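Long-range contact in DNA repair protein RecN (Deinococcus radiodurans, PDB 4ABY), which probably takes part in recombinational repair of damaged DNA, using an ATP-binding head domain related to those of SMC proteins: residues 58-72 with 340-354. Numbering follows the deposited sequence.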
loop_
_atom_site.group_PDB
_atom_site.type_symbol
_atom_site.label_atom_id
_atom_site.label_comp_id
_atom_site.label_asym_id
_atom_site.label_seq_id
_atom_site.Cartn_x
_atom_site.Cartn_y
_atom_site.Cartn_z
ATOM N N LEU A 58 6.319 -0.680 18.266
ATOM C CA LEU A 58 5.033 -1.095 17.729
ATOM C C LEU A 58 5.193 -2.418 17.016
ATOM O O LEU A 58 6.141 -2.608 16.258
ATOM C CB LEU A 58 4.465 -0.039 16.775
ATOM C CG LEU A 58 4.800 -0.113 15.282
ATOM C CD1 LEU A 58 3.914 0.848 14.528
ATOM C CD2 LEU A 58 6.257 0.191 15.012
ATOM N N GLY A 59 4.274 -3.343 17.266
ATOM C CA GLY A 59 4.308 -4.616 16.575
ATOM C C GLY A 59 2.951 -5.271 16.564
ATOM O O GLY A 59 2.056 -4.833 17.279
ATOM N N GLY A 60 2.791 -6.309 15.749
ATOM C CA GLY A 60 1.593 -7.121 15.815
ATOM C C GLY A 60 0.862 -7.295 14.502
ATOM O O GLY A 60 1.459 -7.633 13.481
ATOM N N GLY A 61 -0.447 -7.087 14.533
ATOM C CA GLY A 61 -1.245 -7.186 13.327
ATOM C C GLY A 61 -1.782 -5.821 12.978
ATOM O O GLY A 61 -1.093 -5.007 12.369
ATOM N N PHE A 62 -3.017 -5.568 13.390
ATOM C CA PHE A 62 -3.675 -4.296 13.137
ATOM C C PHE A 62 -3.323 -3.283 14.223
ATOM O O PHE A 62 -3.745 -3.414 15.372
ATOM C CB PHE A 62 -5.187 -4.510 13.066
ATOM C CG PHE A 62 -5.966 -3.268 12.766
ATOM C CD1 PHE A 62 -5.324 -2.083 12.458
ATOM C CD2 PHE A 62 -7.347 -3.291 12.784
ATOM C CE1 PHE A 62 -6.043 -0.943 12.180
ATOM C CE2 PHE A 62 -8.074 -2.155 12.507
ATOM C CZ PHE A 62 -7.422 -0.977 12.204
ATOM N N CYS A 63 -2.548 -2.272 13.847
ATOM C CA CYS A 63 -2.175 -1.208 14.765
ATOM C C CYS A 63 -2.935 0.063 14.436
ATOM O O CYS A 63 -2.822 0.586 13.333
ATOM C CB CYS A 63 -0.678 -0.944 14.684
ATOM S SG CYS A 63 0.316 -2.392 15.020
ATOM N N ALA A 64 -3.711 0.557 15.392
ATOM C CA ALA A 64 -4.493 1.764 15.170
ATOM C C ALA A 64 -3.871 2.944 15.891
ATOM O O ALA A 64 -3.471 2.838 17.048
ATOM C CB ALA A 64 -5.924 1.563 15.624
ATOM N N PHE A 65 -3.785 4.071 15.198
ATOM C CA PHE A 65 -3.281 5.293 15.797
ATOM C C PHE A 65 -4.389 6.337 15.856
ATOM O O PHE A 65 -4.977 6.698 14.834
ATOM C CB PHE A 65 -2.067 5.793 15.023
ATOM C CG PHE A 65 -0.881 4.884 15.129
ATOM C CD1 PHE A 65 -0.868 3.666 14.472
ATOM C CD2 PHE A 65 0.215 5.230 15.906
ATOM C CE1 PHE A 65 0.221 2.816 14.574
ATOM C CE2 PHE A 65 1.305 4.382 16.010
ATOM C CZ PHE A 65 1.307 3.177 15.342
ATOM N N THR A 66 -4.681 6.808 17.044
ATOM C CA THR A 66 -5.742 7.734 17.273
ATOM C C THR A 66 -5.249 8.864 18.120
ATOM O O THR A 66 -4.111 8.923 18.431
ATOM C CB THR A 66 -6.875 7.048 17.923
ATOM O OG1 THR A 66 -6.515 6.702 19.229
ATOM C CG2 THR A 66 -7.108 5.831 17.247
ATOM N N GLY A 67 -6.112 9.786 18.455
ATOM C CA GLY A 67 -5.697 10.939 19.197
ATOM C C GLY A 67 -5.467 12.102 18.299
ATOM O O GLY A 67 -6.358 12.670 17.789
ATOM N N GLU A 68 -4.193 12.466 18.192
ATOM C CA GLU A 68 -3.778 13.531 17.311
ATOM C C GLU A 68 -3.475 12.814 16.018
ATOM O O GLU A 68 -2.389 12.268 15.823
ATOM C CB GLU A 68 -2.525 14.222 17.846
ATOM C CG GLU A 68 -2.681 15.721 18.044
ATOM C CD GLU A 68 -3.594 16.064 19.205
ATOM O OE1 GLU A 68 -3.434 15.461 20.287
ATOM O OE2 GLU A 68 -4.472 16.936 19.035
ATOM N N THR A 69 -4.463 12.821 15.140
ATOM C CA THR A 69 -4.377 12.134 13.852
ATOM C C THR A 69 -3.348 12.666 12.856
ATOM O O THR A 69 -2.660 11.886 12.196
ATOM C CB THR A 69 -5.754 12.094 13.152
ATOM O OG1 THR A 69 -6.486 13.287 13.463
ATOM C CG2 THR A 69 -6.549 10.882 13.610
ATOM N N GLY A 70 -3.225 13.986 12.773
ATOM C CA GLY A 70 -2.238 14.592 11.900
ATOM C C GLY A 70 -0.849 14.184 12.352
ATOM O O GLY A 70 0.021 13.886 11.535
ATOM N N ALA A 71 -0.650 14.167 13.667
ATOM C CA ALA A 71 0.617 13.745 14.251
ATOM C C ALA A 71 0.881 12.281 13.919
ATOM O O ALA A 71 2.009 11.891 13.623
ATOM C CB ALA A 71 0.606 13.958 15.755
ATOM N N GLY A 72 -0.177 11.477 13.971
ATOM C CA GLY A 72 -0.086 10.061 13.668
ATOM C C GLY A 72 0.343 9.837 12.233
ATOM O O GLY A 72 1.128 8.936 11.940
ATOM N N LEU A 340 -9.660 -4.562 7.178
ATOM C CA LEU A 340 -8.386 -4.312 7.836
ATOM C C LEU A 340 -8.042 -5.464 8.768
ATOM O O LEU A 340 -6.909 -5.954 8.778
ATOM C CB LEU A 340 -8.434 -3.000 8.616
ATOM C CG LEU A 340 -8.298 -1.746 7.761
ATOM C CD1 LEU A 340 -8.645 -0.503 8.560
ATOM C CD2 LEU A 340 -6.889 -1.668 7.200
ATOM N N SER A 341 -9.028 -5.899 9.544
ATOM C CA SER A 341 -8.821 -6.986 10.485
ATOM C C SER A 341 -8.294 -8.228 9.771
ATOM O O SER A 341 -7.330 -8.847 10.217
ATOM C CB SER A 341 -10.116 -7.299 11.227
ATOM O OG SER A 341 -9.853 -8.044 12.402
ATOM N N ARG A 342 -8.915 -8.575 8.648
ATOM C CA ARG A 342 -8.537 -9.769 7.899
ATOM C C ARG A 342 -7.150 -9.676 7.287
ATOM O O ARG A 342 -6.402 -10.649 7.274
ATOM C CB ARG A 342 -9.549 -10.049 6.798
ATOM C CG ARG A 342 -10.971 -10.144 7.298
ATOM C CD ARG A 342 -11.868 -10.738 6.229
ATOM N NE ARG A 342 -11.228 -10.708 4.914
ATOM C CZ ARG A 342 -11.784 -11.189 3.806
ATOM N NH1 ARG A 342 -12.991 -11.735 3.862
ATOM N NH2 ARG A 342 -11.137 -11.126 2.644
ATOM N N LEU A 343 -6.814 -8.511 6.753
ATOM C CA LEU A 343 -5.489 -8.316 6.198
ATOM C C LEU A 343 -4.460 -8.487 7.306
ATOM O O LEU A 343 -3.331 -8.894 7.057
ATOM C CB LEU A 343 -5.381 -6.936 5.563
ATOM C CG LEU A 343 -4.016 -6.530 5.020
ATOM C CD1 LEU A 343 -3.461 -7.599 4.099
ATOM C CD2 LEU A 343 -4.116 -5.191 4.309
ATOM N N ALA A 344 -4.872 -8.198 8.537
ATOM C CA ALA A 344 -3.987 -8.288 9.694
ATOM C C ALA A 344 -3.774 -9.728 10.172
ATOM O O ALA A 344 -2.914 -9.985 11.013
ATOM C CB ALA A 344 -4.517 -7.421 10.834
ATOM N N ASP A 345 -4.561 -10.659 9.639
ATOM C CA ASP A 345 -4.409 -12.079 9.959
ATOM C C ASP A 345 -3.119 -12.642 9.387
ATOM O O ASP A 345 -2.705 -13.740 9.738
ATOM C CB ASP A 345 -5.583 -12.888 9.407
ATOM C CG ASP A 345 -6.805 -12.833 10.294
ATOM O OD1 ASP A 345 -6.748 -12.198 11.366
ATOM O OD2 ASP A 345 -7.830 -13.432 9.915
ATOM N N THR A 346 -2.498 -11.884 8.492
ATOM C CA THR A 346 -1.272 -12.309 7.837
ATOM C C THR A 346 -0.259 -11.167 7.792
ATOM O O THR A 346 0.907 -11.375 7.462
ATOM C CB THR A 346 -1.560 -12.803 6.403
ATOM O OG1 THR A 346 -2.626 -12.031 5.832
ATOM C CG2 THR A 346 -1.965 -14.269 6.424
ATOM N N ARG A 347 -0.704 -9.961 8.135
ATOM C CA ARG A 347 0.151 -8.784 7.976
ATOM C C ARG A 347 0.114 -7.866 9.164
ATOM O O ARG A 347 -0.688 -8.050 10.080
ATOM C CB ARG A 347 -0.285 -7.970 6.768
ATOM C CG ARG A 347 0.662 -8.029 5.587
ATOM C CD ARG A 347 0.285 -9.126 4.620
ATOM N NE ARG A 347 1.447 -9.584 3.867
ATOM C CZ ARG A 347 1.434 -10.682 3.126
ATOM N NH1 ARG A 347 0.319 -11.392 3.063
ATOM N NH2 ARG A 347 2.511 -11.072 2.456
ATOM N N GLN A 348 1.012 -6.889 9.152
ATOM C CA GLN A 348 0.963 -5.770 10.079
ATOM C C GLN A 348 0.390 -4.613 9.283
ATOM O O GLN A 348 1.014 -4.149 8.327
ATOM C CB GLN A 348 2.369 -5.419 10.568
ATOM C CG GLN A 348 2.434 -4.284 11.575
ATOM C CD GLN A 348 3.860 -3.892 11.916
ATOM O OE1 GLN A 348 4.740 -3.903 11.059
ATOM N NE2 GLN A 348 4.093 -3.546 13.173
ATOM N N VAL A 349 -0.808 -4.168 9.651
ATOM C CA VAL A 349 -1.439 -3.044 8.972
ATOM C C VAL A 349 -1.455 -1.837 9.900
ATOM O O VAL A 349 -1.863 -1.926 11.056
ATOM C CB VAL A 349 -2.858 -3.387 8.463
ATOM C CG1 VAL A 349 -3.054 -4.891 8.418
ATOM C CG2 VAL A 349 -3.912 -2.741 9.325
ATOM N N LEU A 350 -0.971 -0.716 9.387
ATOM C CA LEU A 350 -0.849 0.496 10.174
ATOM C C LEU A 350 -1.778 1.571 9.630
ATOM O O LEU A 350 -1.589 2.063 8.518
ATOM C CB LEU A 350 0.596 0.986 10.138
ATOM C CG LEU A 350 1.650 -0.016 10.620
ATOM C CD1 LEU A 350 3.016 0.296 10.034
ATOM C CD2 LEU A 350 1.712 -0.042 12.135
ATOM N N VAL A 351 -2.791 1.931 10.408
ATOM C CA VAL A 351 -3.713 2.978 9.998
ATOM C C VAL A 351 -3.879 4.032 11.085
ATOM O O VAL A 351 -3.813 3.736 12.276
ATOM C CB VAL A 351 -5.101 2.413 9.629
ATOM C CG1 VAL A 351 -4.962 1.072 8.933
ATOM C CG2 VAL A 351 -5.962 2.281 10.864
ATOM N N VAL A 352 -4.076 5.273 10.657
ATOM C CA VAL A 352 -4.439 6.355 11.557
ATOM C C VAL A 352 -5.923 6.625 11.340
ATOM O O VAL A 352 -6.365 6.795 10.202
ATOM C CB VAL A 352 -3.633 7.628 11.253
ATOM C CG1 VAL A 352 -4.019 8.745 12.197
ATOM C CG2 VAL A 352 -2.149 7.346 11.353
ATOM N N THR A 353 -6.697 6.656 12.419
ATOM C CA THR A 353 -8.145 6.735 12.285
ATOM C C THR A 353 -8.796 7.638 13.328
ATOM O O THR A 353 -8.247 7.843 14.412
ATOM C CB THR A 353 -8.777 5.330 12.364
ATOM O OG1 THR A 353 -10.189 5.418 12.148
ATOM C CG2 THR A 353 -8.515 4.705 13.719
ATOM N N HIS A 354 -9.964 8.179 12.983
ATOM C CA HIS A 354 -10.753 8.984 13.917
ATOM C C HIS A 354 -12.093 8.323 14.216
ATOM O O HIS A 354 -12.906 8.856 14.964
ATOM C CB HIS A 354 -10.963 10.403 13.383
ATOM C CG HIS A 354 -11.573 10.453 12.017
ATOM N ND1 HIS A 354 -10.821 10.381 10.864
ATOM C CD2 HIS A 354 -12.862 10.579 11.619
ATOM C CE1 HIS A 354 -11.620 10.454 9.814
ATOM N NE2 HIS A 354 -12.864 10.573 10.245
#
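Strands 62-67 and 348-352 run parallel, their axes 4.8 Å apart and 15° askew, and five backbone hydrogen bonds join the segments, the first and last reaching just past the strands to G61 and T353. They are neighbouring central strands of the P-loop NTPase core in this SMC-like head domain: strand 62-67 leads into the predicted ATP-binding loop and helix 69-83, and T353 and H354 follow the other strand, T353 OG1 and H354 N both hydrogen-bonded to D325. Alternate residues face opposite sides of the sheet. On one, chi1 of F62 (-178°) carries the ring out beside its carbonyl carbon, toward L340 and the valines. V351 CG2 sits at the ring edge, 3.5 Å from CE1; L340 CB lies over one face, offset toward the rim, while V349 CG2 comes in obliquely, 3.5 Å from CD1. A344 is small enough for its CB to sit against the F62 backbone, 3.7 Å from F62 CB; I358 adds to this apolar cluster. A leucine in place of F62 has neither the flat face met by L340 CB nor the edge met by V351 CG2, and would probably leave a gap between helix 330-343 and the sheet. On the other side, branched L350 reaches several partners with one methyl: CD2 is 3.4 Å from L58 CD1 and also touches C63 CB and the edge of the F65 ring, which stacks with Y366. Q348 extends alongside G59-G61, its OE1 hydrogen-bonded by S318 and L40; at G60 a CB would jam against the preceding carbonyl O. Beta-branched V352 packs both methyls against the first turn of helix 69-83. G72 suits the place because a CB there would run into V352 CG1; V352 CG2 meets the backbone, 3.6 Å from G72 C.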